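Amidohydrolase (Xanthomonas campestris pv. campestris, PDB 4DZH) probably acts as a zinc-dependent deaminase of adenosine-type substrates such as 5'-methylthioadenosine, built on a TIM-barrel fold. Local coordinates at residues N82-L87 against G317-N322; W105-A110 against D443-V448; P114-D119 against E138-A143. All blocks are in the same frame, centred on the assembly; numbering follows the deposited sequence.

Interaction 1: residues N82-L87 against G317-N322. With MG (magnesium ion), chain B.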
loop_
_atom_site.group_PDB
_atom_site.type_symbol
_atom_site.label_atom_id
_atom_site.label_comp_id
_atom_site.label_asym_id
_atom_site.label_seq_id
_atom_site.Cartn_x
_atom_site.Cartn_y
_atom_site.Cartn_z
ATOM N N ASN A 82 2.036 -18.987 5.464
ATOM C CA ASN A 82 0.652 -18.564 5.700
ATOM C C ASN A 82 0.034 -18.791 7.114
ATOM O O ASN A 82 -0.808 -17.992 7.537
ATOM C CB ASN A 82 -0.266 -19.024 4.532
ATOM C CG ASN A 82 -0.367 -17.966 3.422
ATOM O OD1 ASN A 82 -0.018 -16.768 3.609
ATOM N ND2 ASN A 82 -0.894 -18.384 2.267
ATOM N N PRO A 83 0.480 -19.820 7.849
ATOM C CA PRO A 83 -0.028 -19.940 9.224
ATOM C C PRO A 83 0.296 -18.705 10.071
ATOM O O PRO A 83 -0.340 -18.481 11.087
ATOM C CB PRO A 83 0.706 -21.176 9.764
ATOM C CG PRO A 83 0.892 -22.027 8.539
ATOM C CD PRO A 83 1.253 -21.006 7.443
ATOM N N MET A 84 1.294 -17.913 9.668
ATOM C CA MET A 84 1.609 -16.705 10.413
ATOM C C MET A 84 0.535 -15.599 10.292
ATOM O O MET A 84 0.671 -14.559 10.925
ATOM C CB MET A 84 3.027 -16.200 10.069
ATOM C CG MET A 84 4.064 -17.304 10.166
ATOM S SD MET A 84 5.776 -16.793 9.917
ATOM C CE MET A 84 6.135 -15.971 11.459
ATOM N N THR A 85 -0.553 -15.814 9.534
ATOM C CA THR A 85 -1.682 -14.898 9.624
ATOM C C THR A 85 -2.151 -14.846 11.078
ATOM O O THR A 85 -2.563 -13.806 11.561
ATOM C CB THR A 85 -2.904 -15.340 8.841
ATOM O OG1 THR A 85 -3.205 -16.692 9.209
ATOM C CG2 THR A 85 -2.675 -15.248 7.389
ATOM N N LEU A 86 -2.059 -15.973 11.789
ATOM C CA LEU A 86 -2.408 -15.980 13.223
ATOM C C LEU A 86 -1.453 -15.161 14.107
ATOM O O LEU A 86 -1.767 -14.872 15.254
ATOM C CB LEU A 86 -2.549 -17.446 13.732
ATOM C CG LEU A 86 -3.720 -18.186 13.067
ATOM C CD1 LEU A 86 -3.687 -19.626 13.533
ATOM C CD2 LEU A 86 -5.074 -17.544 13.370
ATOM N N LEU A 87 -0.306 -14.738 13.567
ATOM C CA LEU A 87 0.643 -13.921 14.323
ATOM C C LEU A 87 0.638 -12.447 13.800
ATOM O O LEU A 87 1.609 -11.703 13.984
ATOM C CB LEU A 87 2.056 -14.504 14.245
ATOM C CG LEU A 87 2.220 -15.939 14.778
ATOM C CD1 LEU A 87 3.690 -16.259 15.018
ATOM C CD2 LEU A 87 1.440 -16.085 16.047
ATOM N N GLY A 317 5.379 -13.310 5.453
ATOM C CA GLY A 317 4.347 -13.613 6.449
ATOM C C GLY A 317 3.737 -12.389 7.116
ATOM O O GLY A 317 4.289 -11.278 7.037
ATOM N N CYS A 318 2.604 -12.581 7.811
ATOM C CA CYS A 318 1.857 -11.492 8.406
ATOM C C CYS A 318 2.446 -10.956 9.707
ATOM O O CYS A 318 1.863 -10.049 10.271
ATOM C CB CYS A 318 0.375 -11.840 8.602
ATOM S SG CYS A 318 -0.493 -12.027 7.019
ATOM N N ALA A 319 3.588 -11.470 10.142
ATOM C CA ALA A 319 4.280 -10.817 11.261
ATOM C C ALA A 319 5.333 -9.861 10.716
ATOM O O ALA A 319 5.985 -9.151 11.504
ATOM C CB ALA A 319 4.926 -11.853 12.192
ATOM N N SER A 320 5.528 -9.845 9.401
ATOM C CA SER A 320 6.433 -8.836 8.796
ATOM C C SER A 320 5.895 -8.316 7.452
ATOM O O SER A 320 6.570 -8.406 6.415
ATOM C CB SER A 320 7.846 -9.370 8.644
ATOM O OG SER A 320 7.965 -10.343 7.630
ATOM N N ASN A 321 4.663 -7.828 7.504
ATOM C CA ASN A 321 4.095 -7.175 6.329
ATOM C C ASN A 321 3.129 -6.046 6.641
ATOM O O ASN A 321 3.406 -4.912 6.253
ATOM C CB ASN A 321 3.544 -8.215 5.306
ATOM C CG ASN A 321 3.191 -7.565 3.974
ATOM O OD1 ASN A 321 2.343 -6.649 3.914
ATOM N ND2 ASN A 321 3.837 -8.009 2.911
ATOM N N ASN A 322 1.971 -6.254 7.291
ATOM C CA ASN A 322 1.510 -7.484 7.958
ATOM C C ASN A 322 0.269 -8.048 7.268
ATOM O O ASN A 322 -0.578 -8.710 7.921
ATOM C CB ASN A 322 1.148 -7.103 9.385
ATOM C CG ASN A 322 2.370 -6.878 10.223
ATOM O OD1 ASN A 322 3.474 -7.260 9.839
ATOM N ND2 ASN A 322 2.190 -6.229 11.358
HETATM MG MG MG B . 1.341 -5.384 2.775
HETATM O O HOH W 1 1.360 -4.223 4.602
HETATM O O HOH W 2 1.371 -6.479 1.044
HETATM O O HOH W 3 -0.079 -3.944 2.086
#
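Cys-318 and Ala-319 pack against Met-84, Thr-85 and Leu-87 where two loops of the amidohydrolase TIM barrel meet. The loop after strand 69-80, which follows the zinc ligands His-79 and His-81, winds here into a 3-10 segment; the loop after strand 310-313 makes a type I turn from Gly-317 to Ser-320. Van der Waals packing does all the work, with no hydrogen bond across it. Cys-318 leads with CB, which sits 3.6 Å from Met-84 O. Its SG, set beside the Cys-318 backbone N (chi1 -67°), meets the methyl CG2 of Thr-85 at 3.9 Å. Farther along, Ala-319 CB lies 3.8 Å from Leu-87 O, and Met-84 CE, in one of two modelled conformers, is a loose neighbour of the same methyl.

Polar groups are met in other ways: Thr-85 OG1 bonds to Gly-120 O on helix 114-130, and within the 3-10 segment Met-84 O accepts from Leu-87 N. A metal site lies close by, where Asn-321 joins Glu-289, Asp-323 and three waters on magnesium. Bonds from Asn-321 ND2 to Thr-315 O and Glu-329 fix the rotation of the amide, which places Asn-321 OD1 2.0 Å from the magnesium ion.

Interaction 2: residues W105-A110 against D443-V448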
loop_
_atom_site.group_PDB
_atom_site.type_symbol
_atom_site.label_atom_id
_atom_site.label_comp_id
_atom_site.label_asym_id
_atom_site.label_seq_id
_atom_site.Cartn_x
_atom_site.Cartn_y
_atom_site.Cartn_z
ATOM N N TRP A 105 10.127 -17.053 17.239
ATOM C CA TRP A 105 10.485 -18.447 17.570
ATOM C C TRP A 105 9.810 -18.971 18.848
ATOM O O TRP A 105 9.236 -20.054 18.827
ATOM C CB TRP A 105 11.995 -18.659 17.642
ATOM C CG TRP A 105 12.720 -18.375 16.360
ATOM C CD1 TRP A 105 12.198 -18.390 15.087
ATOM C CD2 TRP A 105 14.100 -18.004 16.222
ATOM N NE1 TRP A 105 13.178 -18.058 14.170
ATOM C CE2 TRP A 105 14.352 -17.822 14.841
ATOM C CE3 TRP A 105 15.150 -17.821 17.131
ATOM C CZ2 TRP A 105 15.612 -17.460 14.351
ATOM C CZ3 TRP A 105 16.400 -17.461 16.640
ATOM C CH2 TRP A 105 16.615 -17.284 15.261
ATOM N N PRO A 106 9.850 -18.206 19.958
ATOM C CA PRO A 106 9.178 -18.750 21.150
ATOM C C PRO A 106 7.659 -18.912 21.000
ATOM O O PRO A 106 7.088 -19.857 21.556
ATOM C CB PRO A 106 9.480 -17.711 22.240
ATOM C CG PRO A 106 10.670 -16.953 21.726
ATOM C CD PRO A 106 10.551 -16.939 20.244
ATOM N N VAL A 107 6.999 -18.018 20.271
ATOM C CA VAL A 107 5.579 -18.222 20.039
ATOM C C VAL A 107 5.344 -19.437 19.146
ATOM O O VAL A 107 4.499 -20.279 19.457
ATOM C CB VAL A 107 4.886 -16.973 19.468
ATOM C CG1 VAL A 107 3.476 -17.309 19.051
ATOM C CG2 VAL A 107 4.853 -15.915 20.516
ATOM N N GLU A 108 6.093 -19.539 18.053
ATOM C CA GLU A 108 5.970 -20.691 17.149
ATOM C C GLU A 108 6.221 -22.004 17.890
ATOM O O GLU A 108 5.511 -22.994 17.677
ATOM C CB GLU A 108 6.948 -20.593 15.975
ATOM C CG GLU A 108 6.508 -19.650 14.873
ATOM C CD GLU A 108 7.413 -19.721 13.648
ATOM O OE1 GLU A 108 8.627 -19.981 13.808
ATOM O OE2 GLU A 108 6.905 -19.529 12.519
ATOM N N ALA A 109 7.240 -22.006 18.745
ATOM C CA ALA A 109 7.587 -23.192 19.521
ATOM C C ALA A 109 6.392 -23.615 20.373
ATOM O O ALA A 109 6.125 -24.813 20.557
ATOM C CB ALA A 109 8.786 -22.904 20.403
ATOM N N ALA A 110 5.659 -22.628 20.865
ATOM C CA ALA A 110 4.564 -22.894 21.774
ATOM C C ALA A 110 3.306 -23.342 21.047
ATOM O O ALA A 110 2.508 -24.080 21.600
ATOM C CB ALA A 110 4.281 -21.664 22.626
ATOM N N ASP A 443 -5.867 -15.136 22.031
ATOM C CA ASP A 443 -5.800 -15.439 23.479
ATOM C C ASP A 443 -4.715 -16.462 23.900
ATOM O O ASP A 443 -4.038 -16.290 24.927
ATOM C CB ASP A 443 -7.157 -15.912 23.972
ATOM C CG ASP A 443 -8.245 -14.842 23.840
ATOM O OD1 ASP A 443 -7.942 -13.610 23.787
ATOM O OD2 ASP A 443 -9.419 -15.240 23.794
ATOM N N ARG A 444 -4.541 -17.512 23.101
ATOM C CA ARG A 444 -3.531 -18.524 23.381
ATOM C C ARG A 444 -2.151 -17.962 23.305
ATOM O O ARG A 444 -1.320 -18.231 24.177
ATOM C CB ARG A 444 -3.631 -19.664 22.369
ATOM C CG ARG A 444 -4.821 -20.511 22.583
ATOM C CD ARG A 444 -4.741 -21.732 21.725
ATOM N NE ARG A 444 -5.810 -22.670 22.073
ATOM C CZ ARG A 444 -6.098 -23.739 21.348
ATOM N NH1 ARG A 444 -5.393 -24.020 20.259
ATOM N NH2 ARG A 444 -7.096 -24.520 21.712
ATOM N N ILE A 445 -1.902 -17.174 22.249
ATOM C CA ILE A 445 -0.603 -16.570 22.063
ATOM C C ILE A 445 -0.304 -15.607 23.225
ATOM O O ILE A 445 0.847 -15.513 23.709
ATOM C CB ILE A 445 -0.538 -15.895 20.649
ATOM C CG1 ILE A 445 -0.594 -16.990 19.560
ATOM C CG2 ILE A 445 0.690 -15.009 20.498
ATOM C CD1 ILE A 445 -1.303 -16.572 18.247
ATOM N N ARG A 446 -1.341 -14.903 23.679
ATOM C CA ARG A 446 -1.200 -13.912 24.758
ATOM C C ARG A 446 -0.587 -14.507 26.034
ATOM O O ARG A 446 0.191 -13.860 26.732
ATOM C CB ARG A 446 -2.546 -13.238 25.055
ATOM C CG ARG A 446 -2.788 -12.014 24.188
ATOM C CD ARG A 446 -4.032 -11.221 24.606
ATOM N NE ARG A 446 -4.179 -10.008 23.791
ATOM C CZ ARG A 446 -5.307 -9.313 23.673
ATOM N NH1 ARG A 446 -5.335 -8.226 22.908
ATOM N NH2 ARG A 446 -6.406 -9.704 24.313
ATOM N N THR A 447 -0.910 -15.759 26.302
ATOM C CA THR A 447 -0.395 -16.444 27.485
ATOM C C THR A 447 1.086 -16.900 27.383
ATOM O O THR A 447 1.753 -17.090 28.402
ATOM C CB THR A 447 -1.277 -17.649 27.791
ATOM O OG1 THR A 447 -1.037 -18.653 26.785
ATOM C CG2 THR A 447 -2.758 -17.206 27.760
ATOM N N VAL A 448 1.602 -17.053 26.169
ATOM C CA VAL A 448 2.940 -17.637 25.971
ATOM C C VAL A 448 4.103 -16.956 26.720
ATOM O O VAL A 448 4.493 -15.823 26.426
ATOM C CB VAL A 448 3.274 -17.802 24.458
ATOM C CG1 VAL A 448 4.734 -18.238 24.252
ATOM C CG2 VAL A 448 2.319 -18.798 23.838
#
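Val-107 and Val-448 mark the closest approach of the two backbones, their CA atoms 6.5 Å apart. Residues 105-110 lie near the C-terminal end of helix 96-111, kinked at Pro-106, whose N has no hydrogen to give to the preceding turn. Residues 443-448 take in the end of helix 431-447 and run to the final modelled residue of the chain. There Arg-444 O takes two donors, the backbone N of Thr-447 and the Thr-447 hydroxyl, whose OG1 donates at 2.7 Å from a position tilted 21° off the carbonyl plane.

Val-448 contributes most to the contact. Both its methyls meet the single CB of Ala-110: Val-448 CG2 lies 3.7 Å from Ala-110 CB, and Val-448 CG1 lies 3.8 Å from Ala-110 CB. The CG1 branch also comes against Pro-106 O and has Val-107 CG2 as a looser neighbour, so this one side chain leans on residues one turn apart on helix 96-111. Alongside, Val-107 holds CG1 opposite its own backbone N (chi1 171°), which carries that methyl to Ile-445. There it touches CG2 of Ile-445 at 3.9 Å and lies 4.1 Å from Ile-445 CG1, the two side chains crossing at about a right angle. Leu-87, from the loop after strand 69-80, packs on both Val-107 and Ile-445, and His-395 of the second subunit also packs on Ile-445.

Burial thus falls off from the Val-107 and Ile-445 side, covered by protein, toward Ala-110 and Val-448 at the surface. No hydrogen bond or salt bridge crosses between the segments, and apart from Pro-106 O the groups that meet are aliphatic: the contact itself probably rests on shape and burial of methyls rather than on directional bonds.

Interaction 3: residues P114-D119 against E138-A143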
loop_
_atom_site.group_PDB
_atom_site.type_symbol
_atom_site.label_atom_id
_atom_site.label_comp_id
_atom_site.label_asym_id
_atom_site.label_seq_id
_atom_site.Cartn_x
_atom_site.Cartn_y
_atom_site.Cartn_z
ATOM N N PRO A 114 -0.502 -29.332 13.978
ATOM C CA PRO A 114 -1.424 -29.384 12.835
ATOM C C PRO A 114 -2.619 -28.443 12.905
ATOM O O PRO A 114 -3.061 -27.945 11.869
ATOM C CB PRO A 114 -1.927 -30.843 12.843
ATOM C CG PRO A 114 -0.963 -31.576 13.638
ATOM C CD PRO A 114 -0.305 -30.644 14.610
ATOM N N GLU A 115 -3.151 -28.190 14.101
ATOM C CA GLU A 115 -4.315 -27.316 14.221
ATOM C C GLU A 115 -3.943 -25.884 13.869
ATOM O O GLU A 115 -4.661 -25.206 13.130
ATOM C CB GLU A 115 -4.905 -27.359 15.636
ATOM C CG GLU A 115 -5.486 -28.707 16.010
ATOM C CD GLU A 115 -6.760 -29.023 15.256
ATOM O OE1 GLU A 115 -7.641 -28.136 15.146
ATOM O OE2 GLU A 115 -6.882 -30.177 14.778
ATOM N N PHE A 116 -2.832 -25.424 14.430
ATOM C CA PHE A 116 -2.381 -24.062 14.190
ATOM C C PHE A 116 -2.137 -23.854 12.687
ATOM O O PHE A 116 -2.562 -22.856 12.084
ATOM C CB PHE A 116 -1.113 -23.804 14.997
ATOM C CG PHE A 116 -0.454 -22.462 14.699
ATOM C CD1 PHE A 116 -0.919 -21.292 15.291
ATOM C CD2 PHE A 116 0.622 -22.397 13.822
ATOM C CE1 PHE A 116 -0.322 -20.056 15.008
ATOM C CE2 PHE A 116 1.248 -21.153 13.546
ATOM C CZ PHE A 116 0.772 -19.997 14.140
ATOM N N VAL A 117 -1.459 -24.819 12.087
ATOM C CA VAL A 117 -1.151 -24.693 10.676
ATOM C C VAL A 117 -2.411 -24.753 9.827
ATOM O O VAL A 117 -2.569 -23.997 8.864
ATOM C CB VAL A 117 -0.121 -25.726 10.288
ATOM C CG1 VAL A 117 0.028 -25.834 8.783
ATOM C CG2 VAL A 117 1.192 -25.388 10.943
ATOM N N ALA A 118 -3.341 -25.642 10.166
ATOM C CA ALA A 118 -4.569 -25.676 9.395
ATOM C C ALA A 118 -5.390 -24.386 9.526
ATOM O O ALA A 118 -5.919 -23.892 8.526
ATOM C CB ALA A 118 -5.434 -26.906 9.768
ATOM N N ASP A 119 -5.523 -23.857 10.745
ATOM C CA ASP A 119 -6.368 -22.694 10.957
ATOM C C ASP A 119 -5.718 -21.456 10.283
ATOM O O ASP A 119 -6.431 -20.659 9.637
ATOM C CB ASP A 119 -6.556 -22.424 12.447
ATOM C CG ASP A 119 -7.468 -23.465 13.133
ATOM O OD1 ASP A 119 -8.100 -24.276 12.422
ATOM O OD2 ASP A 119 -7.523 -23.439 14.386
ATOM N N GLU A 138 4.164 -21.843 -0.860
ATOM C CA GLU A 138 4.090 -21.961 0.593
ATOM C C GLU A 138 5.375 -22.531 1.198
ATOM O O GLU A 138 6.015 -23.425 0.644
ATOM C CB GLU A 138 2.938 -22.926 0.943
ATOM C CG GLU A 138 2.609 -22.956 2.437
ATOM C CD GLU A 138 2.224 -21.582 3.012
ATOM O OE1 GLU A 138 1.404 -20.797 2.419
ATOM O OE2 GLU A 138 2.703 -21.314 4.115
ATOM N N ASN A 139 5.740 -22.005 2.381
ATOM C CA ASN A 139 6.983 -22.445 3.004
ATOM C C ASN A 139 6.744 -22.537 4.515
ATOM O O ASN A 139 6.899 -21.547 5.228
ATOM C CB ASN A 139 8.043 -21.382 2.642
ATOM C CG ASN A 139 9.438 -21.733 3.092
ATOM O OD1 ASN A 139 9.635 -22.496 4.007
ATOM N ND2 ASN A 139 10.440 -21.100 2.453
ATOM N N TYR A 140 6.290 -23.698 5.002
ATOM C CA TYR A 140 6.006 -23.827 6.434
ATOM C C TYR A 140 6.053 -25.289 6.913
ATOM O O TYR A 140 6.016 -26.248 6.097
ATOM C CB TYR A 140 4.671 -23.205 6.848
ATOM C CG TYR A 140 4.706 -22.597 8.265
ATOM C CD1 TYR A 140 5.448 -21.432 8.533
ATOM C CD2 TYR A 140 4.029 -23.211 9.333
ATOM C CE1 TYR A 140 5.481 -20.898 9.787
ATOM C CE2 TYR A 140 4.077 -22.683 10.600
ATOM C CZ TYR A 140 4.794 -21.524 10.825
ATOM O OH TYR A 140 4.836 -20.970 12.094
ATOM N N PHE A 141 6.169 -25.431 8.245
ATOM C CA PHE A 141 6.101 -26.724 8.910
ATOM C C PHE A 141 4.727 -27.305 8.677
ATOM O O PHE A 141 3.779 -26.590 8.413
ATOM C CB PHE A 141 6.376 -26.537 10.407
ATOM C CG PHE A 141 7.723 -25.905 10.698
ATOM C CD1 PHE A 141 8.881 -26.667 10.662
ATOM C CD2 PHE A 141 7.809 -24.563 11.013
ATOM C CE1 PHE A 141 10.123 -26.108 10.917
ATOM C CE2 PHE A 141 9.045 -23.982 11.279
ATOM C CZ PHE A 141 10.199 -24.769 11.227
ATOM N N PHE A 142 4.626 -28.631 8.806
ATOM C CA PHE A 142 3.328 -29.292 8.601
ATOM C C PHE A 142 2.773 -29.049 7.201
ATOM O O PHE A 142 1.573 -28.826 7.028
ATOM C CB PHE A 142 2.318 -28.985 9.724
ATOM C CG PHE A 142 2.762 -29.495 11.069
ATOM C CD1 PHE A 142 3.624 -28.735 11.872
ATOM C CD2 PHE A 142 2.387 -30.757 11.498
ATOM C CE1 PHE A 142 4.065 -29.221 13.082
ATOM C CE2 PHE A 142 2.825 -31.248 12.709
ATOM C CZ PHE A 142 3.661 -30.481 13.507
ATOM N N ALA A 143 3.676 -29.171 6.225
ATOM C CA ALA A 143 3.313 -29.053 4.814
ATOM C C ALA A 143 2.249 -30.062 4.427
ATOM O O ALA A 143 1.454 -29.770 3.532
ATOM C CB ALA A 143 4.557 -29.224 3.924
#
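Phe-142 and Val-117 carry most of this contact, which joins the start of helix 114-130 to the loop leaving strand 133-139 of the TIM barrel. Helix 114-130 belongs to the crossover between the parallel neighbours 69-80 and 133-139, and its start here meets the loop that leaves the strand following it.

Phe-142 occupies the N-cap position of helix 143-152, in a left-handed backbone conformation where the chain turns from the loop into that helix. Its ring and Pro-114 meet at a slant: Pro-114 CD is 3.7 Å from CE2 of Phe-142, and Pro-114 N lies over one face, displaced toward the rim. Trp-170 packs against the same phenyl ring with its plane turned about 60°. At the root of the side chain, Phe-142 CB lies 4.0 Å from Val-117 CG2.

Val-117 points into the bend of the loop and uses both its branches. CG1, opposite the backbone N of Val-117 (chi1 168°), settles against the carbonyl oxygens of Phe-141 and Phe-142; its distance to Phe-142 O is 3.8 Å. CG2 also touches Phe-141 O, and it comes to the edge of the Tyr-140 ring, near the ring plane, 3.9 Å from Tyr-140 CD2.

Tyr-140 follows, level with Pro-114 in buried surface. Phe-141 CD2 sits over the centre of one of its faces, and its side chain is about 4 Å from that of the zinc ligand His-81. The phenol is gripped from outside the contact, by a hydrogen bond between Tyr-140 OH and Glu-108 OE2 on helix 96-111. The side chains of Phe-116 and Tyr-140 cross at about a right angle, and Tyr-140 OH sits at the edge of the Phe-116 ring, near its plane, 3.9 Å from Phe-116 CE2.

In the fold
From the N terminus, the chain first reaches 82-87, just after barrel strand 69-80, then 105-110 on helix 96-111 and 114-119 on helix 114-130. Interaction 3 closes first, a short loop from 114-119 to 138-143 through one helix and one strand, and it falls within the spans of both others. Interaction 1 closes much later at 317-322, beyond strand 310-313, and interaction 2 last, at the C-terminal helix 431-447; their segments alternate, so these two cross. All three adjoin one another, and Asn-82 N probably bonds to Glu-138 OE2 between interactions 1 and 3. Together they join the loops after strands 69-80, 133-139 and 310-313 to helices 96-111, 114-130 and 431-447.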